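Long-range contacts in protein, Family 18 Chitinase (Crocus vernus, PDB 3SIM), which is a plant chitinase of glycosyl hydrolase family 18, built as a TIM barrel, and probably binds and hydrolyses chitin: residues S101-A106 against I141-T146; S47-F52 against F94-V99. All coordinates share one frame; numbering follows the deposited sequence.

Interaction 1: residues S101-A106 against I141-T146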
ATOM      1  N   SER A 101      20.864   9.334   9.908  1.00 16.54           N
ATOM      2  CA  SER A 101      19.934   9.945  10.839  1.00 15.96           C
ATOM      3  C   SER A 101      18.454   9.620  10.587  1.00 15.13           C
ATOM      4  O   SER A 101      17.760   9.361  11.483  1.00 15.20           O
ATOM      5  CB  SER A 101      20.187  11.437  11.059  1.00 16.59           C
ATOM      6  OG  SER A 101      19.784  12.174   9.993  1.00 15.78           O
ATOM      7  N   TRP A 102      18.035   9.627   9.331  1.00 14.03           N
ATOM      8  CA  TRP A 102      16.680   9.244   8.942  1.00 13.51           C
ATOM      9  C   TRP A 102      16.357   7.789   9.307  1.00 12.99           C
ATOM     10  O   TRP A 102      15.452   7.558   9.988  1.00 12.59           O
ATOM     11  CB  TRP A 102      16.422   9.480   7.446  1.00 12.68           C
ATOM     12  CG  TRP A 102      15.010   9.415   7.078  1.00 11.95           C
ATOM     13  CD1 TRP A 102      14.156  10.450   6.969  1.00 10.47           C
ATOM     14  CD2 TRP A 102      14.260   8.253   6.757  1.00 10.28           C
ATOM     15  NE1 TRP A 102      12.954  10.020   6.590  1.00 10.96           N
ATOM     16  CE2 TRP A 102      12.974   8.673   6.482  1.00 11.34           C
ATOM     17  CE3 TRP A 102      14.541   6.892   6.686  1.00 12.85           C
ATOM     18  CZ2 TRP A 102      11.977   7.801   6.169  1.00  9.19           C
ATOM     19  CZ3 TRP A 102      13.518   6.024   6.366  1.00 12.88           C
ATOM     20  CH2 TRP A 102      12.267   6.495   6.107  1.00 12.22           C
ATOM     21  N   VAL A 103      17.234   6.872   8.950  1.00 13.31           N
ATOM     22  CA  VAL A 103      17.087   5.469   9.241  1.00 13.43           C
ATOM     23  C   VAL A 103      16.999   5.201  10.771  1.00 14.62           C
ATOM     24  O   VAL A 103      16.125   4.552  11.211  1.00 13.43           O
ATOM     25  CB  VAL A 103      18.219   4.641   8.623  1.00 13.13           C
ATOM     26  CG1 VAL A 103      18.193   3.257   9.139  1.00 13.51           C
ATOM     27  CG2 VAL A 103      18.135   4.645   7.129  1.00 12.63           C
ATOM     28  N   SER A 104      17.861   5.824  11.556  1.00 16.00           N
ATOM     29  CA  SER A 104      17.808   5.643  12.997  1.00 16.65           C
ATOM     30  C   SER A 104      16.455   6.090  13.583  1.00 15.86           C
ATOM     31  O   SER A 104      15.860   5.378  14.332  1.00 14.85           O
ATOM     32  CB  SER A 104      18.943   6.405  13.660  1.00 18.24           C
ATOM     33  OG  SER A 104      18.772   6.411  15.023  1.00 22.23           O
ATOM     34  N   ASN A 105      15.984   7.259  13.160  1.00 15.52           N
ATOM     35  CA  ASN A 105      14.683   7.750  13.586  1.00 15.01           C
ATOM     36  C   ASN A 105      13.498   6.857  13.140  1.00 14.06           C
ATOM     37  O   ASN A 105      12.624   6.609  13.902  1.00 12.10           O
ATOM     38  CB  ASN A 105      14.432   9.193  13.172  1.00 14.36           C
ATOM     39  CG  ASN A 105      15.362  10.221  13.877  1.00 16.60           C
ATOM     40  OD1 ASN A 105      15.762  10.036  14.962  1.00 13.79           O
ATOM     41  ND2 ASN A 105      15.639  11.289  13.203  1.00 13.44           N
ATOM     42  N   ALA A 106      13.545   6.405  11.892  1.00 12.55           N
ATOM     43  CA  ALA A 106      12.543   5.560  11.301  1.00 12.02           C
ATOM     44  C   ALA A 106      12.413   4.173  11.987  1.00 10.16           C
ATOM     45  O   ALA A 106      11.353   3.777  12.311  1.00  9.98           O
ATOM     46  CB  ALA A 106      12.818   5.413   9.800  1.00 11.14           C
ATOM     47  N   ILE A 141      14.998   3.674   2.580  1.00  9.21           N
ATOM     48  CA  ILE A 141      13.988   2.651   2.589  1.00  9.61           C
ATOM     49  C   ILE A 141      14.556   1.230   2.637  1.00  9.68           C
ATOM     50  O   ILE A 141      14.054   0.425   3.343  1.00  8.82           O
ATOM     51  CB  ILE A 141      12.949   2.786   1.450  1.00  8.61           C
ATOM     52  CG1 ILE A 141      12.396   4.203   1.408  1.00  8.65           C
ATOM     53  CG2 ILE A 141      11.859   1.743   1.553  1.00  7.07           C
ATOM     54  CD1 ILE A 141      11.609   4.572   2.561  1.00 10.50           C
ATOM     55  N   GLY A 142      15.586   0.983   1.846  1.00  8.97           N
ATOM     56  CA  GLY A 142      16.231  -0.317   1.817  1.00 10.91           C
ATOM     57  C   GLY A 142      16.806  -0.685   3.180  1.00 11.79           C
ATOM     58  O   GLY A 142      16.492  -1.707   3.657  1.00 11.74           O
ATOM     59  N   ARG A 143      17.538   0.216   3.829  1.00 11.53           N
ATOM     60  CA  ARG A 143      18.045  -0.035   5.165  1.00 11.49           C
ATOM     61  C   ARG A 143      16.914  -0.242   6.196  1.00 10.98           C
ATOM     62  O   ARG A 143      16.975  -1.126   6.932  1.00 10.51           O
ATOM     63  CB  ARG A 143      19.049   1.029   5.628  1.00 12.48           C
ATOM     64  CG  ARG A 143      20.430   0.884   5.019  1.00 15.01           C
ATOM     65  CD  ARG A 143      21.380   2.038   5.318  1.00 20.65           C
ATOM     66  NE  ARG A 143      21.621   2.264   6.717  1.00 24.69           N
ATOM     67  CZ  ARG A 143      22.400   3.212   7.208  1.00 27.70           C
ATOM     68  NH1 ARG A 143      22.526   3.326   8.498  1.00 26.86           N
ATOM     69  NH2 ARG A 143      23.018   4.039   6.419  1.00 23.03           N
ATOM     70  N   LEU A 144      15.856   0.546   6.131  1.00 10.42           N
ATOM     71  CA  LEU A 144      14.716   0.381   7.018  1.00 10.62           C
ATOM     72  C   LEU A 144      14.051  -0.995   6.899  1.00 10.83           C
ATOM     73  O   LEU A 144      13.925  -1.614   7.879  1.00 10.16           O
ATOM     74  CB  LEU A 144      13.638   1.379   6.631  1.00  9.89           C
ATOM     75  CG  LEU A 144      12.596   1.940   7.587  1.00 12.56           C
ATOM     76  CD1 LEU A 144      11.266   2.330   6.939  1.00 10.71           C
ATOM     77  CD2 LEU A 144      12.439   1.270   8.921  1.00  9.50           C
ATOM     78  N   ILE A 145      13.691  -1.439   5.717  1.00  9.57           N
ATOM     79  CA  ILE A 145      13.069  -2.728   5.575  1.00  9.95           C
ATOM     80  C   ILE A 145      13.998  -3.875   6.027  1.00 10.50           C
ATOM     81  O   ILE A 145      13.593  -4.669   6.765  1.00 10.21           O
ATOM     82  CB  ILE A 145      12.610  -2.947   4.148  1.00  9.75           C
ATOM     83  CG1 ILE A 145      11.564  -1.905   3.776  1.00  9.60           C
ATOM     84  CG2 ILE A 145      12.140  -4.384   3.923  1.00 11.03           C
ATOM     85  CD1 ILE A 145      11.323  -1.783   2.364  1.00 10.24           C
ATOM     86  N   THR A 146      15.247  -3.819   5.614  1.00 11.06           N
ATOM     87  CA  THR A 146      16.245  -4.822   5.891  1.00 13.13           C
ATOM     88  C   THR A 146      16.415  -4.948   7.411  1.00 12.62           C
ATOM     89  O   THR A 146      16.303  -6.016   7.917  1.00 12.09           O
ATOM     90  CB  THR A 146      17.619  -4.528   5.183  1.00 12.91           C
ATOM     91  OG1 THR A 146      17.512  -4.591   3.764  1.00 16.23           O
ATOM     92  CG2 THR A 146      18.630  -5.511   5.614  1.00 16.71           C
TER

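Interaction 2: residues S47-F52 against F94-V99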
ATOM      1  N   SER A  47       8.373  18.402   7.918  1.00 16.46           N
ATOM      2  CA  SER A  47       9.080  17.162   7.999  1.00 17.20           C
ATOM      3  C   SER A  47       9.928  16.969   9.268  1.00 17.05           C
ATOM      4  O   SER A  47      10.481  17.892   9.770  1.00 15.90           O
ATOM      5  CB  SER A  47       9.819  16.793   6.719  1.00 17.85           C
ATOM      6  OG  SER A  47      11.027  17.424   6.544  1.00 21.90           O
ATOM      7  N   THR A  48       9.967  15.737   9.740  1.00 15.07           N
ATOM      8  CA  THR A  48      10.640  15.376  10.984  1.00 14.12           C
ATOM      9  C   THR A  48      11.852  14.438  10.854  1.00 14.97           C
ATOM     10  O   THR A  48      12.288  13.857  11.808  1.00 13.58           O
ATOM     11  CB  THR A  48       9.711  14.761  11.968  1.00 14.66           C
ATOM     12  OG1 THR A  48       9.249  13.530  11.457  1.00 14.39           O
ATOM     13  CG2 THR A  48       8.539  15.693  12.331  1.00 12.46           C
ATOM     14  N   ASN A  49      12.371  14.305   9.659  1.00 13.79           N
ATOM     15  CA  ASN A  49      13.515  13.469   9.405  1.00 14.16           C
ATOM     16  C   ASN A  49      13.343  11.982   9.854  1.00 13.70           C
ATOM     17  O   ASN A  49      14.139  11.477  10.530  1.00 14.21           O
ATOM     18  CB  ASN A  49      14.787  14.103   9.978  1.00 12.75           C
ATOM     19  CG  ASN A  49      16.055  13.472   9.442  1.00 15.29           C
ATOM     20  OD1 ASN A  49      16.116  13.166   8.302  1.00 15.77           O
ATOM     21  ND2 ASN A  49      17.030  13.243  10.289  1.00 11.73           N
ATOM     22  N   GLY A  50      12.247  11.347   9.477  1.00 13.26           N
ATOM     23  CA  GLY A  50      11.980   9.981   9.818  1.00 12.71           C
ATOM     24  C   GLY A  50      11.392   9.669  11.200  1.00 12.37           C
ATOM     25  O   GLY A  50      11.324   8.543  11.550  1.00 12.44           O
ATOM     26  N   LYS A  51      10.940  10.673  11.934  1.00 12.22           N
ATOM     27  CA  LYS A  51      10.163  10.412  13.104  1.00 12.68           C
ATOM     28  C   LYS A  51       8.671  10.257  12.772  1.00 12.47           C
ATOM     29  O   LYS A  51       7.990  11.199  12.661  1.00 12.58           O
ATOM     30  CB  LYS A  51      10.403  11.496  14.147  1.00 12.38           C
ATOM     31  CG  LYS A  51      11.822  11.639  14.615  1.00 14.27           C
ATOM     32  CD  LYS A  51      11.972  12.691  15.637  1.00 18.06           C
ATOM     33  CE  LYS A  51      13.351  12.927  16.050  1.00 23.30           C
ATOM     34  NZ  LYS A  51      13.981  11.936  16.863  1.00 26.14           N
ATOM     35  N   PHE A  52       8.208   9.038  12.649  1.00 11.86           N
ATOM     36  CA  PHE A  52       6.851   8.783  12.238  1.00 10.93           C
ATOM     37  C   PHE A  52       5.773   9.120  13.259  1.00 12.48           C
ATOM     38  O   PHE A  52       5.901   8.810  14.379  1.00 12.52           O
ATOM     39  CB  PHE A  52       6.756   7.364  11.708  1.00 11.11           C
ATOM     40  CG  PHE A  52       7.397   7.217  10.378  1.00  9.96           C
ATOM     41  CD1 PHE A  52       6.670   7.449   9.219  1.00  7.08           C
ATOM     42  CD2 PHE A  52       8.732   6.989  10.272  1.00  7.23           C
ATOM     43  CE1 PHE A  52       7.267   7.377   7.996  1.00  3.85           C
ATOM     44  CE2 PHE A  52       9.332   6.941   9.067  1.00  9.53           C
ATOM     45  CZ  PHE A  52       8.583   7.115   7.917  1.00  6.57           C
ATOM     46  N   PHE A  94       9.330  13.384   0.397  1.00 11.79           N
ATOM     47  CA  PHE A  94      10.400  12.633   1.055  1.00 13.20           C
ATOM     48  C   PHE A  94      11.615  13.523   1.267  1.00 14.12           C
ATOM     49  O   PHE A  94      12.131  14.075   0.357  1.00 14.36           O
ATOM     50  CB  PHE A  94      10.856  11.369   0.313  1.00 13.11           C
ATOM     51  CG  PHE A  94      11.774  10.487   1.114  1.00 14.33           C
ATOM     52  CD1 PHE A  94      11.276   9.500   1.892  1.00 13.05           C
ATOM     53  CD2 PHE A  94      13.131  10.676   1.139  1.00 15.23           C
ATOM     54  CE1 PHE A  94      12.089   8.735   2.641  1.00 10.68           C
ATOM     55  CE2 PHE A  94      13.920   9.862   1.899  1.00 15.66           C
ATOM     56  CZ  PHE A  94      13.390   8.920   2.645  1.00 13.19           C
ATOM     57  N   GLN A  95      12.033  13.613   2.508  1.00 13.42           N
ATOM     58  CA  GLN A  95      13.161  14.412   2.911  1.00 14.13           C
ATOM     59  C   GLN A  95      14.018  13.750   3.979  1.00 14.18           C
ATOM     60  O   GLN A  95      13.510  13.420   5.009  1.00 11.46           O
ATOM     61  CB  GLN A  95      12.693  15.763   3.460  1.00 15.77           C
ATOM     62  CG  GLN A  95      11.597  16.457   2.724  1.00 19.83           C
ATOM     63  CD  GLN A  95      11.326  17.824   3.259  1.00 24.20           C
ATOM     64  OE1 GLN A  95      12.221  18.575   3.491  1.00 26.46           O
ATOM     65  NE2 GLN A  95      10.089  18.137   3.455  1.00 24.47           N
ATOM     66  N   ALA A  96      15.307  13.578   3.697  1.00 13.75           N
ATOM     67  CA  ALA A  96      16.280  13.103   4.672  1.00 15.58           C
ATOM     68  C   ALA A  96      17.445  14.080   4.924  1.00 16.78           C
ATOM     69  O   ALA A  96      18.067  14.550   4.009  1.00 15.92           O
ATOM     70  CB  ALA A  96      16.805  11.784   4.304  1.00 15.06           C
ATOM     71  N   ALA A  97      17.685  14.405   6.183  1.00 17.19           N
ATOM     72  CA  ALA A  97      18.829  15.213   6.580  1.00 17.38           C
ATOM     73  C   ALA A  97      20.190  14.513   6.374  1.00 17.78           C
ATOM     74  O   ALA A  97      21.123  15.114   5.951  1.00 16.14           O
ATOM     75  CB  ALA A  97      18.674  15.737   7.942  1.00 17.43           C
ATOM     76  N   SER A  98      20.219  13.230   6.681  1.00 17.23           N
ATOM     77  CA  SER A  98      21.233  12.288   6.277  1.00 17.86           C
ATOM     78  C   SER A  98      20.599  10.911   6.238  1.00 17.06           C
ATOM     79  O   SER A  98      19.658  10.704   6.895  1.00 15.84           O
ATOM     80  CB  SER A  98      22.409  12.246   7.251  1.00 19.08           C
ATOM     81  OG  SER A  98      22.040  11.856   8.522  1.00 18.67           O
ATOM     82  N   VAL A  99      21.207   9.992   5.524  1.00 16.17           N
ATOM     83  CA  VAL A  99      20.703   8.648   5.486  1.00 15.71           C
ATOM     84  C   VAL A  99      20.722   7.992   6.878  1.00 17.16           C
ATOM     85  O   VAL A  99      19.766   7.381   7.261  1.00 15.95           O
ATOM     86  CB  VAL A  99      21.445   7.789   4.480  1.00 16.71           C
ATOM     87  CG1 VAL A  99      21.086   6.401   4.625  1.00 13.55           C
ATOM     88  CG2 VAL A  99      21.190   8.262   3.062  1.00 16.08           C
TER
HETATM   89  O   HOH W   1       8.736  20.225   5.784  1.00 18.94           O
HETATM   90  O   HOH W   2      11.489  13.802   6.806  1.00 21.10           O

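Interaction 1: residues S101-A106 against I141-T146
Val103 and Leu144 are the residues whose CA atoms come nearest, 6.0 Å apart. Here 101-106 and 141-146, each part of a longer helix, run in roughly the same direction, with axes 9.5 Å apart at closest and inclined at -32°. The side chains between them meet through carbon. In Trp102, CG is anti to the backbone N (chi1 -166°), which brings the six-membered end of the indole up against the other helix; there CH2 meets Ile141 CD1 at 4.1 Å. The neighbouring ring atom CZ3 is 4.4 Å from Leu144 CG, and that same CG touches Ala106 CB at 4.1 Å. Ala106, one turn further along the same helix, sets its CB over one face of the indole, near the rim. On the side nearer solvent, Val103 CG2 packs 4.0 Å from Arg143 CB, the two side chains crossing at about a right angle. The polar ends are held elsewhere: Trp102 NE1 bonds to Asp38, and the Arg143 guanidinium forms a salt bridge with Asp100. Such near-parallel, apolar packing is typical of consecutive helices on the outside of a TIM barrel, here those following strands 76-83 and 121-125.

Interaction 2: residues S47-F52 against F94-V99
Ser47 lies across the terminal amide of Gln95, its OG standing over the flat face of the group at 3.3 Å from Gln95 CD. From that position the hydroxyl is badly angled for a hydrogen bond to either end of the amide, so the two groups meet by van der Waals contact. Gln95 NE2 instead bonds to Tyr39 OH, and more weakly to a water that also accepts from Ser47 N.

The direct hydrogen bond between the loops is made by Asn49. With CG anti to the backbone N (chi1 -165°), its amide swings across to the other loop, where OD1 accepts the backbone N-H of Ala97 at 2.9 Å; the bond is nearly straight at hydrogen (168°), although the donor sits well above the plane of the side-chain amide. Ala97 CB rests against the same amide, 3.6 Å from Asn49 OD1. A second water donates to Gln95 O and is weakly bonded to Asn49 N, so the backbones are also bridged. Within a TIM barrel these are loops on the side of the C-terminal strand ends: loop 47-52 comes after strand 28-37, whereas the loop holding 94-99 leads into helix 99-116, with Ser98 at its N-cap and Ser98 OG bonded to Ser101 OG. Asn49 ND2 reaches that same Ser101 OG, tying the loop to the first turn of the helix. An alanine in place of Asn49 would probably leave Ala97 N and Ser101 OG each without this partner and open a gap beside the Ala97 methyl.

Asn49 and Gly50 both have positive phi, and at Gly50 (phi 82°) a side chain would collide with the carbonyl oxygen of Asn49, so the turn calls for glycine. The tight bend is braced by Thr48 OG1, which donates to Lys51 O at 2.9 Å.

Overall arrangement
The two contacts come in series: both segments of interaction 2 precede those of interaction 1, and their centres are 10 Å apart on the same side of the chain's centre. Helix 99-116 joins them. Segment 94-99 ends at its start, and 101-106 forms its first turns, with one flank facing helix 134-150 and another facing loop 47-52. Trp102 belongs to both surroundings, its CD1 lying 3.4 Å from Asn49 C, while Asn105 ND2 probably bonds to Asn49 O. Loop 47-52 and helix 134-150 are thus both held to helix 99-116 at the periphery of the barrel, the loop by polar contacts at the surface and the helix by buried apolar packing.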